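Local coordinates for protein inosine-uridine nucleoside N-ribohydrolase (Xanthomonas oryzae pv. oryzae, PDB 4KL0) that binds calcium and belongs to the inosine-uridine nucleoside hydrolase family, so it probably hydrolyses N-glycosidic bonds, although its substrate remains unestablished, at residues 34-38 with 76-80. Residues are numbered along the deposited sequence; the frame is centred on the assembly and turned at random.
With CA (calcium ion), chain B.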
ATOM      1  N   THR A  34      -4.424   5.456   2.429  1.00 10.26           N
ATOM      2  CA  THR A  34      -3.285   4.779   3.087  1.00 10.43           C
ATOM      3  C   THR A  34      -3.269   4.984   4.601  1.00 11.99           C
ATOM      4  O   THR A  34      -3.951   5.876   5.119  1.00 13.14           O
ATOM      5  CB  THR A  34      -2.016   5.350   2.473  1.00 10.80           C
ATOM      6  OG1 THR A  34      -0.836   4.788   3.061  1.00 11.94           O
ATOM      7  CG2 THR A  34      -1.953   6.851   2.635  1.00 12.73           C
ATOM      8  N   ASP A  35      -2.601   4.080   5.330  1.00 10.71           N
ATOM      9  CA  ASP A  35      -2.606   4.077   6.810  1.00 11.47           C
ATOM     10  C   ASP A  35      -1.189   3.794   7.310  1.00 12.72           C
ATOM     11  O   ASP A  35      -0.933   2.767   7.911  1.00 13.21           O
ATOM     12  CB  ASP A  35      -3.604   3.038   7.369  1.00 12.42           C
ATOM     13  CG  ASP A  35      -3.375   1.608   6.818  1.00 13.09           C
ATOM     14  OD1 ASP A  35      -2.459   1.410   5.976  1.00 12.74           O
ATOM     15  OD2 ASP A  35      -4.092   0.676   7.306  1.00 14.65           O
ATOM     16  N   PRO A  36      -0.289   4.740   7.087  1.00 10.01           N
ATOM     17  CA  PRO A  36       1.146   4.432   7.345  1.00 10.21           C
ATOM     18  C   PRO A  36       1.519   4.374   8.842  1.00 11.25           C
ATOM     19  O   PRO A  36       0.818   4.886   9.759  1.00 13.20           O
ATOM     20  CB  PRO A  36       1.869   5.616   6.691  1.00 11.99           C
ATOM     21  CG  PRO A  36       0.870   6.795   6.825  1.00 10.57           C
ATOM     22  CD  PRO A  36      -0.477   6.089   6.510  1.00 10.65           C
ATOM     23  N   ASN A  37       2.674   3.752   9.046  1.00 12.02           N
ATOM     24  CA  ASN A  37       3.336   3.672  10.372  1.00 10.88           C
ATOM     25  C   ASN A  37       2.673   2.742  11.383  1.00 14.24           C
ATOM     26  O   ASN A  37       2.859   2.907  12.587  1.00 14.25           O
ATOM     27  CB  ASN A  37       3.606   5.048  10.950  1.00 11.84           C
ATOM     28  CG  ASN A  37       4.784   5.029  11.906  1.00 15.11           C
ATOM     29  OD1 ASN A  37       5.802   4.385  11.605  1.00 14.04           O
ATOM     30  ND2 ASN A  37       4.658   5.713  13.068  1.00 15.33           N
ATOM     31  N   LYS A  38       1.900   1.766  10.920  1.00 13.47           N
ATOM     32  CA  LYS A  38       1.633   0.619  11.802  1.00 14.62           C
ATOM     33  C   LYS A  38       2.400  -0.611  11.320  1.00 17.73           C
ATOM     34  O   LYS A  38       2.494  -1.630  12.022  1.00 21.44           O
ATOM     35  CB  LYS A  38       0.126   0.338  12.005  1.00 17.32           C
ATOM     36  CG  LYS A  38      -0.781   0.278  10.783  1.00 16.75           C
ATOM     37  CD  LYS A  38      -0.739  -1.091  10.070  1.00 19.00           C
ATOM     38  CE  LYS A  38      -1.807  -1.152   8.913  1.00 15.56           C
ATOM     39  NZ  LYS A  38      -1.681  -2.484   8.221  1.00 16.31           N
ATOM     40  N   ARG A  76      -0.552  10.101  11.478  1.00 13.00           N
ATOM     41  CA  ARG A  76      -0.189   9.330  10.301  1.00 13.11           C
ATOM     42  C   ARG A  76      -0.014  10.226   9.091  1.00 12.57           C
ATOM     43  O   ARG A  76       0.927  10.028   8.338  1.00 13.66           O
ATOM     44  CB  ARG A  76      -1.230   8.234  10.025  1.00 11.92           C
ATOM     45  CG  ARG A  76      -1.359   7.205  11.097  1.00 10.41           C
ATOM     46  CD  ARG A  76      -2.260   6.030  10.604  1.00 11.55           C
ATOM     47  NE  ARG A  76      -2.763   5.250  11.730  1.00 11.30           N
ATOM     48  CZ  ARG A  76      -2.038   4.438  12.483  1.00 11.02           C
ATOM     49  NH1 ARG A  76      -0.698   4.260  12.237  1.00 11.41           N
ATOM     50  NH2 ARG A  76      -2.623   3.778  13.486  1.00 11.17           N
ATOM     51  N   ALA A  77      -0.890  11.228   8.923  1.00 12.85           N
ATOM     52  CA  ALA A  77      -0.802  12.112   7.785  1.00 13.26           C
ATOM     53  C   ALA A  77       0.481  12.966   7.859  1.00 13.58           C
ATOM     54  O   ALA A  77       1.128  13.189   6.868  1.00 13.26           O
ATOM     55  CB  ALA A  77      -2.054  13.035   7.730  1.00 12.07           C
ATOM     56  N   GLN A  78       0.813  13.443   9.045  1.00 12.86           N
ATOM     57  CA  GLN A  78       2.047  14.166   9.255  1.00 15.89           C
ATOM     58  C   GLN A  78       3.230  13.293   8.932  1.00 14.55           C
ATOM     59  O   GLN A  78       4.203  13.768   8.342  1.00 15.05           O
ATOM     60  CB  GLN A  78       2.144  14.653  10.680  1.00 16.66           C
ATOM     61  CG  GLN A  78       1.131  15.809  10.986  1.00 16.21           C
ATOM     62  CD  GLN A  78       1.162  16.170  12.447  1.00 23.42           C
ATOM     63  OE1 GLN A  78       2.242  16.324  13.020  1.00 26.56           O
ATOM     64  NE2 GLN A  78      -0.005  16.280  13.076  1.00 20.61           N
ATOM     65  N   LEU A  79       3.203  12.016   9.329  1.00 13.65           N
ATOM     66  CA  LEU A  79       4.290  11.139   8.913  1.00 14.60           C
ATOM     67  C   LEU A  79       4.385  10.923   7.383  1.00 11.00           C
ATOM     68  O   LEU A  79       5.459  10.932   6.831  1.00 13.33           O
ATOM     69  CB  LEU A  79       4.175   9.799   9.644  1.00 13.99           C
ATOM     70  CG  LEU A  79       5.155   8.713   9.264  1.00 14.31           C
ATOM     71  CD1 LEU A  79       5.334   7.885  10.443  1.00 19.64           C
ATOM     72  CD2 LEU A  79       4.600   7.856   8.101  1.00 13.65           C
ATOM     73  N   ALA A  80       3.247  10.694   6.727  1.00 11.22           N
ATOM     74  CA  ALA A  80       3.259  10.548   5.297  1.00 13.05           C
ATOM     75  C   ALA A  80       3.857  11.779   4.641  1.00 13.47           C
ATOM     76  O   ALA A  80       4.723  11.669   3.768  1.00 12.65           O
ATOM     77  CB  ALA A  80       1.868  10.248   4.737  1.00 12.23           C
TER
HETATM   78 CA    CA B 501      -1.561  -0.309   4.421  1.00 10.46          CA
HETATM   79  O   HOH W   1      -3.319  -1.390   5.996  1.00 12.46           O
HETATM   80  O   HOH W   2      -0.289  -2.067   5.636  1.00 15.13           O
HETATM   81  O   HOH W   3      -2.410  -2.705   3.523  1.00 13.09           O
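Residues 34-38 leave the C-terminal end of strand 28-34 as an irregular loop and run past one side of the helical segment 76-80, coming nearest where the CA atoms of Pro36 and Arg76 lie 5.9 Å apart. The loop precedes helix 41-54 in the Rossmann-like core of the nucleoside hydrolase fold, where calcium is bound at the C-terminal ends of parallel strands. At Asn37 the backbone takes a left-handed conformation (phi 72°, psi 23°), which turns the chain after Pro36. The proline ring fits against the helix, with Pro36 CB 3.8 Å from Leu79 CD2 and Pro36 CG 4.2 Å from Ala80 CB; Leu79 CD1 also touches Asn37 CG at 3.3 Å. Arg76 NH1 donates a hydrogen bond to Pro36 O (3.0 Å), while NE bonds Leu67 O and NH2 bonds His110 O and Lys112 O, so this one side chain joins the loop to the chain around 67 and 110-112. Asn37 OD1 is hydrogen-bonded to Tyr252 OH and ND2 to Leu114 O in this largely buried contact. Asp35, Asp42 and Asp318 bind the calcium through carboxylates and Ile151 through its carbonyl O, consistent with the aspartate-rich metal site of nucleoside hydrolases. The end of the Lys38 side chain leads away from the helix to this site, where NZ donates to calcium-bound waters 1 and 2. Water 1, 2.6 Å from the ion, in turn donates to Asp35 OD2, whereas Asp35 OD1 binds the calcium directly at 2.5 Å.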